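Local coordinates for protein 2'-deoxycytidine 5'-triphosphate deaminase (Agrobacterium tumefaciens, PDB 2R9Q) that probably deaminates dCTP to dUTP, supplying a precursor for thymidine nucleotide synthesis, at residues B[203-208]-B[264-269]. Sequence-based numbering, arbitrary orientation.
Sequences ALSIDL and VSREAV
Ser205 meets both Glu267 and Arg266, and its hydroxyl is the centre of the contact. The Glu267 carboxylate takes two bonds, both on the syn side, from donors somewhat out of its plane. Its OE1 accepts the backbone N of Ser205 at 2.8 Å, almost straight at 171°. Its OE2 accepts Ser205 OG at 2.5 Å. A bend at chi2 (82°) turns CD of Glu267 back toward the Ser205 backbone. Glu267 CB lies 4.0 Å from Leu204 CD2.

Arg266 approaches the same hydroxyl side-on. Its NE lies 2.9 Å from Ser205 OG, and NH2 adds a longer bond; OG sits close to the guanidinium plane.

The backbones pair in a single bridge, Ile206 with Ser265. Arg266 N donates to Ser205 O, and Asp207 N to Val264 O at 2.9 Å. Beyond this a water spans Asp207 O and Val264 N. The chain then turns a corner at Arg266 and Glu267. Ser265 OG braces the turn by donating to Glu267 O at 2.7 Å.

Packing is tight on the buried side, where Ile206 and Ser265 both touch Leu315 of strand 311-319. The Arg266 side chain is exposed to solvent. It crosses Asp207 at about a right angle, with Asp207 CB 3.5 Å from Arg266 CG. The Asp207 carboxylate forms a salt bridge with Arg312 through OD2 and accepts Lys209 N at OD1.

The Ser205 hydroxyl thus donates to a carboxylate and accepts from a guanidinium, whose opposite charges would probably stabilise each other where the end of strand 202-205 meets strand 261-269 of another sheet.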
loop_
_atom_site.group_PDB
_atom_site.type_symbol
_atom_site.label_atom_id
_atom_site.label_comp_id
_atom_site.label_asym_id
_atom_site.label_seq_id
_atom_site.Cartn_x
_atom_site.Cartn_y
_atom_site.Cartn_z
ATOM N N ALA B 203 27.665 13.308 17.171
ATOM C CA ALA B 203 26.582 12.340 17.011
ATOM C C ALA B 203 25.277 12.830 17.637
ATOM O O ALA B 203 25.263 13.455 18.692
ATOM C CB ALA B 203 26.978 10.959 17.575
ATOM N N LEU B 204 24.183 12.565 16.948
ATOM C CA LEU B 204 22.871 12.978 17.396
ATOM C C LEU B 204 22.040 11.749 17.752
ATOM O O LEU B 204 21.959 10.793 16.991
ATOM C CB LEU B 204 22.190 13.861 16.337
ATOM C CG LEU B 204 22.849 15.251 16.110
ATOM C CD1 LEU B 204 22.403 15.911 14.836
ATOM C CD2 LEU B 204 22.650 16.190 17.258
ATOM N N SER B 205 21.432 11.777 18.925
ATOM C CA SER B 205 20.626 10.673 19.389
ATOM C C SER B 205 19.177 11.125 19.588
ATOM O O SER B 205 18.897 12.305 19.696
ATOM C CB SER B 205 21.217 10.075 20.674
ATOM O OG SER B 205 21.267 11.037 21.694
ATOM N N ILE B 206 18.270 10.150 19.621
ATOM C CA ILE B 206 16.842 10.429 19.607
ATOM C C ILE B 206 16.254 10.560 21.010
ATOM O O ILE B 206 16.531 9.754 21.875
ATOM C CB ILE B 206 16.054 9.376 18.731
ATOM C CG1 ILE B 206 14.768 9.998 18.187
ATOM C CG2 ILE B 206 15.808 8.089 19.481
ATOM C CD1 ILE B 206 15.020 10.878 16.960
ATOM N N ASP B 207 15.440 11.589 21.215
ATOM C CA ASP B 207 14.736 11.788 22.461
ATOM C C ASP B 207 13.316 11.269 22.358
ATOM O O ASP B 207 12.468 11.881 21.706
ATOM C CB ASP B 207 14.691 13.259 22.815
ATOM C CG ASP B 207 14.355 13.497 24.272
ATOM O OD1 ASP B 207 13.538 12.745 24.878
ATOM O OD2 ASP B 207 14.938 14.454 24.822
ATOM N N LEU B 208 13.060 10.163 23.040
ATOM C CA LEU B 208 11.760 9.513 23.062
ATOM C C LEU B 208 11.098 9.551 24.472
ATOM O O LEU B 208 10.112 8.877 24.725
ATOM C CB LEU B 208 11.938 8.070 22.554
ATOM C CG LEU B 208 11.562 7.707 21.121
ATOM C CD1 LEU B 208 11.477 8.911 20.212
ATOM C CD2 LEU B 208 12.522 6.640 20.564
ATOM N N VAL B 264 12.677 14.499 17.545
ATOM C CA VAL B 264 13.664 15.433 18.084
ATOM C C VAL B 264 14.906 14.755 18.723
ATOM O O VAL B 264 14.818 13.732 19.389
ATOM C CB VAL B 264 12.978 16.567 18.995
ATOM C CG1 VAL B 264 11.709 16.087 19.622
ATOM C CG2 VAL B 264 13.931 17.120 20.026
ATOM N N SER B 265 16.060 15.347 18.452
ATOM C CA SER B 265 17.323 14.975 19.073
ATOM C C SER B 265 17.373 15.246 20.589
ATOM O O SER B 265 16.802 16.215 21.071
ATOM C CB SER B 265 18.488 15.698 18.373
ATOM O OG SER B 265 18.614 17.054 18.749
ATOM N N ARG B 266 18.073 14.393 21.328
ATOM C CA ARG B 266 18.353 14.676 22.743
ATOM C C ARG B 266 19.325 15.847 22.865
ATOM O O ARG B 266 19.138 16.724 23.707
ATOM C CB ARG B 266 18.948 13.466 23.455
ATOM C CG ARG B 266 18.016 12.291 23.581
ATOM C CD ARG B 266 18.533 11.289 24.593
ATOM N NE ARG B 266 19.909 10.977 24.291
ATOM C CZ ARG B 266 20.866 10.760 25.184
ATOM N NH1 ARG B 266 20.637 10.810 26.501
ATOM N NH2 ARG B 266 22.079 10.502 24.743
ATOM N N GLU B 267 20.342 15.872 22.004
ATOM C CA GLU B 267 21.346 16.928 22.030
ATOM C C GLU B 267 20.832 18.292 21.560
ATOM O O GLU B 267 20.188 18.412 20.517
ATOM C CB GLU B 267 22.578 16.537 21.229
ATOM C CG GLU B 267 23.222 15.267 21.700
ATOM C CD GLU B 267 22.568 14.018 21.160
ATOM O OE1 GLU B 267 21.673 14.154 20.290
ATOM O OE2 GLU B 267 22.956 12.898 21.603
ATOM N N ALA B 268 21.100 19.304 22.389
ATOM C CA ALA B 268 20.950 20.709 22.043
ATOM C C ALA B 268 22.280 21.110 21.389
ATOM O O ALA B 268 23.321 21.077 22.034
ATOM C CB ALA B 268 20.670 21.543 23.287
ATOM N N VAL B 269 22.231 21.486 20.116
ATOM C CA VAL B 269 23.427 21.715 19.303
ATOM C C VAL B 269 23.616 23.205 18.884
ATOM O O VAL B 269 22.659 23.967 18.770
ATOM C CB VAL B 269 23.480 20.659 18.096
ATOM C CG1 VAL B 269 22.549 21.011 16.907
ATOM C CG2 VAL B 269 24.890 20.477 17.623
HETATM O O HOH W 1 11.435 12.764 19.401
#